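Local atomic coordinates of 2,3-dehydroadipyl-CoA hydratase (Escherichia coli, PDB entry 4FZW), a protein that catalyses the reversible hydration of 2,3-dehydroadipyl-CoA to 3-hydroxyadipyl-CoA in the bacterial breakdown of phenylacetate. Residues Ile50-Ile55 with Ser195-His200. Residues are numbered along the deposited sequence; the frame is centred on the assembly and turned at random.
Sequences ISVCVI and SKMARH
Val52 sets both its methyls against Met197 and Ala198. The Met197 chain, bent at its last torsion, crosses the valine at about a right angle and lays its terminal methyl over the fork: Met197 CE is 3.5 Å from Val52 CG1 and equally near CG2. CG1 is anti to the backbone N (chi1 -176°) and CG2 beside it; Val52 CG2, besides meeting Met197 CE, lies 3.9 Å from Ala198 CB. The Ala198 methyl also meets Ser51 CB, at 3.9 Å, and rests on Ser51 and Val52, the residue before strand 52-56 and its first residue. In this crotonase-type fold the strand lies between strands 15-20 and 98-102 of the mixed sheet, and helix 186-197 packs across it, Ala194 touching both Val52 and Val54. Beside the apolar patch a water links the Ser51 hydroxyl to two backbone carbonyls. Ser51 OG donates to it over 2.6 Å, and the water in turn donates to Ala198 O (3.0 Å) and His200 O (2.8 Å), tying the serine to the turn at Met197-His200. Ser51 OG is also hydrogen-bonded to Arg14 NE. That turn, of type I, is closed by His200 N bonding to Met197 O. Farther out, Pro97 and Ile99 border both Val52 and Met197, while His200 NE2 hydrogen-bonds to Ser162 O of a neighbouring subunit.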
loop_
_atom_site.group_PDB
_atom_site.type_symbol
_atom_site.label_atom_id
_atom_site.label_comp_id
_atom_site.label_asym_id
_atom_site.label_seq_id
_atom_site.Cartn_x
_atom_site.Cartn_y
_atom_site.Cartn_z
ATOM N N ILE B 50 -33.483 -4.765 -9.128
ATOM C CA ILE B 50 -32.757 -3.493 -9.151
ATOM C C ILE B 50 -31.318 -3.633 -9.660
ATOM O O ILE B 50 -30.607 -4.589 -9.314
ATOM C CB ILE B 50 -32.725 -2.816 -7.776
ATOM C CG1 ILE B 50 -34.146 -2.607 -7.255
ATOM C CG2 ILE B 50 -31.940 -1.514 -7.862
ATOM C CD1 ILE B 50 -34.226 -1.989 -5.885
ATOM N N SER B 51 -30.904 -2.669 -10.481
ATOM C CA SER B 51 -29.579 -2.657 -11.111
ATOM C C SER B 51 -28.784 -1.382 -10.792
ATOM O O SER B 51 -27.561 -1.417 -10.670
ATOM C CB SER B 51 -29.701 -2.825 -12.622
ATOM O OG SER B 51 -30.226 -4.097 -12.943
ATOM N N VAL B 52 -29.488 -0.260 -10.646
ATOM C CA VAL B 52 -28.871 1.035 -10.337
ATOM C C VAL B 52 -29.718 1.800 -9.313
ATOM O O VAL B 52 -30.948 1.644 -9.256
ATOM C CB VAL B 52 -28.739 1.925 -11.603
ATOM C CG1 VAL B 52 -28.004 3.218 -11.267
ATOM C CG2 VAL B 52 -28.029 1.171 -12.739
ATOM N N CYS B 53 -29.054 2.627 -8.511
ATOM C CA CYS B 53 -29.748 3.589 -7.672
ATOM C C CYS B 53 -29.390 5.029 -8.122
ATOM O O CYS B 53 -28.342 5.260 -8.748
ATOM C CB CYS B 53 -29.437 3.343 -6.193
ATOM S SG CYS B 53 -30.312 4.379 -4.984
ATOM N N VAL B 54 -30.298 5.964 -7.847
ATOM C CA VAL B 54 -30.061 7.380 -8.047
ATOM C C VAL B 54 -30.421 8.010 -6.710
ATOM O O VAL B 54 -31.434 7.631 -6.102
ATOM C CB VAL B 54 -30.982 7.974 -9.155
ATOM C CG1 VAL B 54 -30.958 9.500 -9.152
ATOM C CG2 VAL B 54 -30.614 7.425 -10.512
ATOM N N ILE B 55 -29.615 8.969 -6.254
ATOM C CA ILE B 55 -29.869 9.658 -4.982
ATOM C C ILE B 55 -29.986 11.169 -5.215
ATOM O O ILE B 55 -29.097 11.791 -5.780
ATOM C CB ILE B 55 -28.748 9.359 -3.935
ATOM C CG1 ILE B 55 -28.834 7.912 -3.437
ATOM C CG2 ILE B 55 -28.824 10.306 -2.751
ATOM C CD1 ILE B 55 -27.923 7.615 -2.198
ATOM N N SER B 195 -30.682 4.461 -16.397
ATOM C CA SER B 195 -31.460 3.568 -17.248
ATOM C C SER B 195 -30.573 2.929 -18.288
ATOM O O SER B 195 -30.742 1.758 -18.622
ATOM C CB SER B 195 -32.617 4.314 -17.904
ATOM O OG SER B 195 -33.569 4.626 -16.911
ATOM N N LYS B 196 -29.634 3.717 -18.798
ATOM C CA LYS B 196 -28.629 3.224 -19.716
ATOM C C LYS B 196 -27.706 2.209 -19.022
ATOM O O LYS B 196 -27.375 1.165 -19.582
ATOM C CB LYS B 196 -27.825 4.402 -20.271
ATOM C CG LYS B 196 -26.514 3.987 -20.900
ATOM C CD LYS B 196 -26.355 4.576 -22.283
ATOM C CE LYS B 196 -26.212 6.072 -22.215
ATOM N NZ LYS B 196 -25.993 6.644 -23.572
ATOM N N MET B 197 -27.296 2.502 -17.796
ATOM C CA MET B 197 -26.477 1.530 -17.080
ATOM C C MET B 197 -27.280 0.249 -16.809
ATOM O O MET B 197 -26.859 -0.831 -17.218
ATOM C CB MET B 197 -25.833 2.136 -15.827
ATOM C CG MET B 197 -24.819 3.232 -16.173
ATOM S SD MET B 197 -24.172 3.989 -14.689
ATOM C CE MET B 197 -25.372 3.347 -13.533
ATOM N N ALA B 198 -28.460 0.397 -16.202
ATOM C CA ALA B 198 -29.387 -0.700 -15.908
ATOM C C ALA B 198 -29.739 -1.591 -17.107
ATOM O O ALA B 198 -30.436 -2.598 -16.977
ATOM C CB ALA B 198 -30.666 -0.129 -15.307
ATOM N N ARG B 199 -29.266 -1.213 -18.278
ATOM C CA ARG B 199 -29.592 -1.948 -19.479
ATOM C C ARG B 199 -28.577 -3.062 -19.677
ATOM O O ARG B 199 -28.808 -4.027 -20.408
ATOM C CB ARG B 199 -29.646 -0.971 -20.654
ATOM C CG ARG B 199 -29.459 -1.566 -22.019
ATOM C CD ARG B 199 -30.197 -0.725 -23.052
ATOM N NE ARG B 199 -29.884 0.700 -22.967
ATOM C CZ ARG B 199 -30.169 1.572 -23.929
ATOM N NH1 ARG B 199 -30.768 1.155 -25.034
ATOM N NH2 ARG B 199 -29.856 2.857 -23.794
ATOM N N HIS B 200 -27.455 -2.922 -18.986
ATOM C CA HIS B 200 -26.364 -3.894 -19.058
ATOM C C HIS B 200 -26.487 -4.989 -17.983
ATOM O O HIS B 200 -27.292 -4.893 -17.056
ATOM C CB HIS B 200 -25.029 -3.166 -18.931
ATOM C CG HIS B 200 -24.894 -2.010 -19.880
ATOM N ND1 HIS B 200 -25.351 -2.059 -21.169
ATOM C CD2 HIS B 200 -24.361 -0.783 -19.698
ATOM C CE1 HIS B 200 -25.093 -0.906 -21.767
ATOM N NE2 HIS B 200 -24.495 -0.114 -20.895
HETATM O O HOH W 1 -29.481 -4.888 -15.349
#